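Local coordinates for MdbA protein (Corynebacterium matruchotii ATCC 14266, PDB 6BO0) that acts as a thiol-disulfide oxidoreductase of the thioredoxin-like DsbA family and probably catalyses disulfide bond formation in exported proteins, at residues 108-111 and 112-116; 192-195 and 196-199. All coordinates share one frame; numbering follows the deposited sequence.

Contact 1: residues 108-111 and 112-116; sequences VYWN and FRTML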
loop_
_atom_site.group_PDB
_atom_site.type_symbol
_atom_site.label_atom_id
_atom_site.label_comp_id
_atom_site.label_asym_id
_atom_site.label_seq_id
_atom_site.Cartn_x
_atom_site.Cartn_y
_atom_site.Cartn_z
ATOM N N VAL A 108 9.954 -5.608 2.721
ATOM C CA VAL A 108 9.829 -4.456 3.609
ATOM C C VAL A 108 8.561 -3.680 3.263
ATOM O O VAL A 108 7.822 -3.252 4.159
ATOM C CB VAL A 108 11.100 -3.590 3.548
ATOM C CG1 VAL A 108 10.933 -2.335 4.391
ATOM C CG2 VAL A 108 12.295 -4.358 4.037
ATOM N N TYR A 109 8.285 -3.517 1.974
ATOM C CA TYR A 109 7.063 -2.842 1.554
ATOM C C TYR A 109 5.820 -3.534 2.121
ATOM O O TYR A 109 4.932 -2.892 2.688
ATOM C CB TYR A 109 6.976 -2.763 0.025
ATOM C CG TYR A 109 5.643 -2.199 -0.403
ATOM C CD1 TYR A 109 5.343 -0.857 -0.252
ATOM C CD2 TYR A 109 4.648 -3.018 -0.883
ATOM C CE1 TYR A 109 4.096 -0.342 -0.593
ATOM C CE2 TYR A 109 3.389 -2.526 -1.208
ATOM C CZ TYR A 109 3.122 -1.194 -1.072
ATOM O OH TYR A 109 1.873 -0.737 -1.405
ATOM N N TRP A 110 5.744 -4.846 1.927
ATOM C CA TRP A 110 4.581 -5.599 2.360
ATOM C C TRP A 110 4.351 -5.461 3.861
ATOM O O TRP A 110 3.231 -5.199 4.321
ATOM C CB TRP A 110 4.778 -7.073 1.983
ATOM C CG TRP A 110 3.649 -7.931 2.379
ATOM C CD1 TRP A 110 3.522 -8.650 3.536
ATOM C CD2 TRP A 110 2.442 -8.130 1.663
ATOM N NE1 TRP A 110 2.315 -9.299 3.575
ATOM C CE2 TRP A 110 1.635 -8.997 2.431
ATOM C CE3 TRP A 110 1.963 -7.679 0.443
ATOM C CZ2 TRP A 110 0.383 -9.397 2.009
ATOM C CZ3 TRP A 110 0.716 -8.093 0.033
ATOM C CH2 TRP A 110 -0.047 -8.937 0.810
ATOM N N ASN A 111 5.415 -5.646 4.627
ATOM C CA ASN A 111 5.299 -5.545 6.072
ATOM C C ASN A 111 4.976 -4.122 6.547
ATOM O O ASN A 111 4.199 -3.935 7.487
ATOM C CB ASN A 111 6.542 -6.096 6.766
ATOM C CG ASN A 111 6.608 -7.599 6.716
ATOM O OD1 ASN A 111 5.650 -8.265 7.082
ATOM N ND2 ASN A 111 7.717 -8.141 6.237
ATOM N N PHE A 112 5.537 -3.116 5.877
ATOM C CA PHE A 112 5.256 -1.726 6.221
ATOM C C PHE A 112 3.804 -1.372 5.912
ATOM O O PHE A 112 3.137 -0.720 6.718
ATOM C CB PHE A 112 6.229 -0.807 5.499
ATOM C CG PHE A 112 6.260 0.600 6.024
ATOM C CD1 PHE A 112 7.032 0.922 7.111
ATOM C CD2 PHE A 112 5.536 1.605 5.414
ATOM C CE1 PHE A 112 7.093 2.220 7.589
ATOM C CE2 PHE A 112 5.623 2.917 5.862
ATOM C CZ PHE A 112 6.394 3.203 6.963
ATOM N N ARG A 113 3.312 -1.824 4.763
ATOM C CA ARG A 113 1.905 -1.589 4.418
ATOM C C ARG A 113 0.986 -2.248 5.438
ATOM O O ARG A 113 -0.003 -1.647 5.878
ATOM C CB ARG A 113 1.608 -2.079 3.001
ATOM C CG ARG A 113 0.145 -2.033 2.628
ATOM C CD ARG A 113 -0.114 -2.408 1.190
ATOM N NE ARG A 113 -1.553 -2.473 0.914
ATOM C CZ ARG A 113 -2.327 -3.529 1.134
ATOM N NH1 ARG A 113 -1.828 -4.663 1.582
ATOM N NH2 ARG A 113 -3.633 -3.431 0.924
ATOM N N THR A 114 1.283 -3.489 5.793
ATOM C CA THR A 114 0.490 -4.189 6.804
ATOM C C THR A 114 0.484 -3.416 8.118
ATOM O O THR A 114 -0.561 -3.237 8.754
ATOM C CB THR A 114 0.978 -5.613 7.022
ATOM O OG1 THR A 114 0.859 -6.342 5.796
ATOM C CG2 THR A 114 0.178 -6.313 8.129
ATOM N N MET A 115 1.657 -2.973 8.538
ATOM C CA MET A 115 1.766 -2.208 9.758
ATOM C C MET A 115 0.914 -0.943 9.703
ATOM O O MET A 115 0.180 -0.639 10.630
ATOM C CB MET A 115 3.246 -1.923 10.040
ATOM C CG MET A 115 3.521 -1.067 11.261
ATOM S SD MET A 115 3.278 0.689 11.059
ATOM C CE MET A 115 4.559 1.095 9.868
ATOM N N LEU A 116 1.012 -0.193 8.607
ATOM C CA LEU A 116 0.262 1.071 8.533
ATOM C C LEU A 116 -1.231 0.834 8.619
ATOM O O LEU A 116 -1.959 1.603 9.257
ATOM C CB LEU A 116 0.562 1.803 7.234
ATOM C CG LEU A 116 1.951 2.447 7.074
ATOM C CD1 LEU A 116 2.086 2.973 5.662
ATOM C CD2 LEU A 116 2.166 3.548 8.072
HETATM O O HOH W 1 0.647 -5.467 2.745
#

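Contact 2: residues 192-195 and 196-199; sequences NATW and PSQI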
loop_
_atom_site.group_PDB
_atom_site.type_symbol
_atom_site.label_atom_id
_atom_site.label_comp_id
_atom_site.label_asym_id
_atom_site.label_seq_id
_atom_site.Cartn_x
_atom_site.Cartn_y
_atom_site.Cartn_z
ATOM N N ASN A 192 -15.880 -6.364 -2.010
ATOM C CA ASN A 192 -14.425 -6.361 -2.027
ATOM C C ASN A 192 -13.807 -7.360 -1.095
ATOM O O ASN A 192 -12.752 -7.878 -1.375
ATOM C CB ASN A 192 -13.900 -4.987 -1.603
ATOM C CG ASN A 192 -14.159 -3.958 -2.615
ATOM O OD1 ASN A 192 -14.338 -2.774 -2.299
ATOM N ND2 ASN A 192 -14.286 -4.400 -3.864
ATOM N N ALA A 193 -14.474 -7.587 0.045
ATOM C CA ALA A 193 -13.932 -8.415 1.112
ATOM C C ALA A 193 -13.674 -9.839 0.664
ATOM O O ALA A 193 -12.868 -10.525 1.302
ATOM C CB ALA A 193 -14.877 -8.411 2.305
ATOM N N THR A 194 -14.351 -10.293 -0.405
ATOM C CA THR A 194 -14.176 -11.648 -0.904
ATOM C C THR A 194 -13.560 -11.667 -2.304
ATOM O O THR A 194 -13.644 -12.680 -3.003
ATOM C CB THR A 194 -15.516 -12.429 -0.877
ATOM O OG1 THR A 194 -16.426 -11.816 -1.790
ATOM C CG2 THR A 194 -16.154 -12.449 0.523
ATOM N N TRP A 195 -12.893 -10.586 -2.726
ATOM C CA TRP A 195 -12.364 -10.601 -4.085
ATOM C C TRP A 195 -11.408 -11.760 -4.378
ATOM O O TRP A 195 -11.431 -12.275 -5.481
ATOM C CB TRP A 195 -11.779 -9.240 -4.512
ATOM C CG TRP A 195 -10.390 -8.922 -4.017
ATOM C CD1 TRP A 195 -10.062 -8.077 -2.999
ATOM C CD2 TRP A 195 -9.139 -9.433 -4.520
ATOM N NE1 TRP A 195 -8.719 -8.015 -2.836
ATOM C CE2 TRP A 195 -8.119 -8.851 -3.746
ATOM C CE3 TRP A 195 -8.775 -10.320 -5.540
ATOM C CZ2 TRP A 195 -6.769 -9.135 -3.970
ATOM C CZ3 TRP A 195 -7.462 -10.610 -5.743
ATOM C CH2 TRP A 195 -6.463 -10.022 -4.969
ATOM N N PRO A 196 -10.580 -12.200 -3.403
ATOM C CA PRO A 196 -9.672 -13.289 -3.753
ATOM C C PRO A 196 -10.419 -14.561 -4.199
ATOM O O PRO A 196 -9.910 -15.304 -5.034
ATOM C CB PRO A 196 -8.874 -13.496 -2.466
ATOM C CG PRO A 196 -8.808 -12.104 -1.889
ATOM C CD PRO A 196 -10.233 -11.642 -2.083
ATOM N N SER A 197 -11.625 -14.768 -3.681
ATOM C CA SER A 197 -12.420 -15.928 -4.051
ATOM C C SER A 197 -12.904 -15.883 -5.501
ATOM O O SER A 197 -13.444 -16.868 -5.994
ATOM C CB SER A 197 -13.612 -16.101 -3.098
ATOM O OG SER A 197 -14.611 -15.131 -3.284
ATOM N N GLN A 198 -12.757 -14.756 -6.178
ATOM C CA GLN A 198 -13.059 -14.691 -7.630
ATOM C C GLN A 198 -11.981 -15.255 -8.500
ATOM O O GLN A 198 -12.206 -15.470 -9.683
ATOM C CB GLN A 198 -13.258 -13.257 -8.036
ATOM C CG GLN A 198 -14.317 -12.612 -7.208
ATOM C CD GLN A 198 -15.389 -11.931 -7.956
ATOM O OE1 GLN A 198 -15.460 -11.951 -9.201
ATOM N NE2 GLN A 198 -16.252 -11.307 -7.210
ATOM N N ILE A 199 -10.805 -15.494 -7.928
ATOM C CA ILE A 199 -9.649 -15.886 -8.691
ATOM C C ILE A 199 -9.444 -17.388 -8.543
ATOM O O ILE A 199 -9.179 -17.885 -7.450
ATOM C CB ILE A 199 -8.380 -15.178 -8.156
ATOM C CG1 ILE A 199 -8.571 -13.672 -8.037
ATOM C CG2 ILE A 199 -7.167 -15.528 -9.034
ATOM C CD1 ILE A 199 -8.763 -12.965 -9.347
HETATM O O HOH W 2 -16.101 -10.842 -4.319
#

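Contact 1: residues 108-111 and 112-116
Tyr109 with Arg113 and Trp110 with Thr114 are neighbours one turn apart on helix 106-118, in a largely buried contact of this DsbA-like protein, and they illustrate how a regular helix can also organise a polar cluster. The backbone ladder is ordinary: Arg113 N reaches Tyr109 O at 2.8 Å, and Thr114 N reaches Trp110 O at 3.0 Å. The second carbonyl also has further partners. Trp110 O also accepts a hydrogen bond from a water at 3.0 Å, while Thr114 OG1 lies 3.0 Å from Trp110 O, a possible further donor whose proton has another acceptor nearby.

The same water sits over the centre of the Trp110 ring, and it accepts from Arg113 NH1 at 2.9 Å, in the plane of the guanidinium. Arg113 gets there by staying extended from CG to NE; on the way its CD passes 3.7 Å from Tyr109 OH, with ring and guanidinium planes 29° apart. On another side of the helix, Met115 CE rests over one face of Phe112, offset toward the rim.

Arg113 forms salt bridges with Glu45 and Asp60, and Glu15 accepts from Trp110 NE1. Helix 106-118 packs Trp110 against helix 51-68, Tyr109 against helix 89-103, and Phe112 against both helix 89-103 and helix 129-138.

Contact 2: residues 192-195 and 196-199
Pro196 lies over one face of the Trp195 indole in a tight, helix-like turn near the C-terminus of this thioredoxin-like protein, a worked example of a CH-pi contact between sequence neighbours. The two side chains cross at about a right angle. Pro196 CD stands 3.5 Å from the centroid of the five-membered ring of Trp195 and 18° off its normal, so the methylene lies over the pyrrole part of the indole, while Pro196 CG reaches toward the fused bond at CE2. The CH-pi contact depends on the first torsion of Trp195: with chi1 at 80°, CG is held between the backbone N and the carbonyl carbon, and the indole folds back beneath the residue that follows.

Ile199 uses a different side of the same ring. Its CG1 comes to the edge, near the ring plane, 4.0 Å from Trp195 CZ3, so the indole meets proline on a face and isoleucine at its rim. Val182, Val41 and Ile43 of the central sheet and Met63 of helix 51-68 also touch Trp195, which anchors the turn to the domain.

Two of the carbonyls in this run of i to i+3 bonds link its two halves. Trp195 O accepts from Gln198 N at 2.9 Å, the donor lying well above the carbonyl plane. Farther out, a water donates to Thr194 OG1 and accepts from Gln198 NE2, linking the two side chains; Thr194 OG1 is also hydrogen-bonded to Glu191. Thr194 O takes two donors from a single residue: Ser197 N at 3.0 Å, above the carbonyl plane, and Ser197 OG at 2.6 Å, in that plane.

In the fold
Contact 1 comes first along the chain, on helix 106-118, and contact 2 follows in the segment after strand 187-188, close to the C-terminus. Their centres are 21 Å apart and their nearest atoms about 8 Å, so they do not touch. Helix 51-68 is one element they share: both Trp110 and Trp195 contact its Met63, and Asp60 and Asp62 on it meet contact 1 and contact 2 respectively. Strand 39-45 gives a second link, through Glu45 to Arg113 and through Val41 and Ile43 to Trp195. A helix near the centre of the chain and a peripheral turn beside the central sheet are thereby tied to the same thioredoxin-like framework.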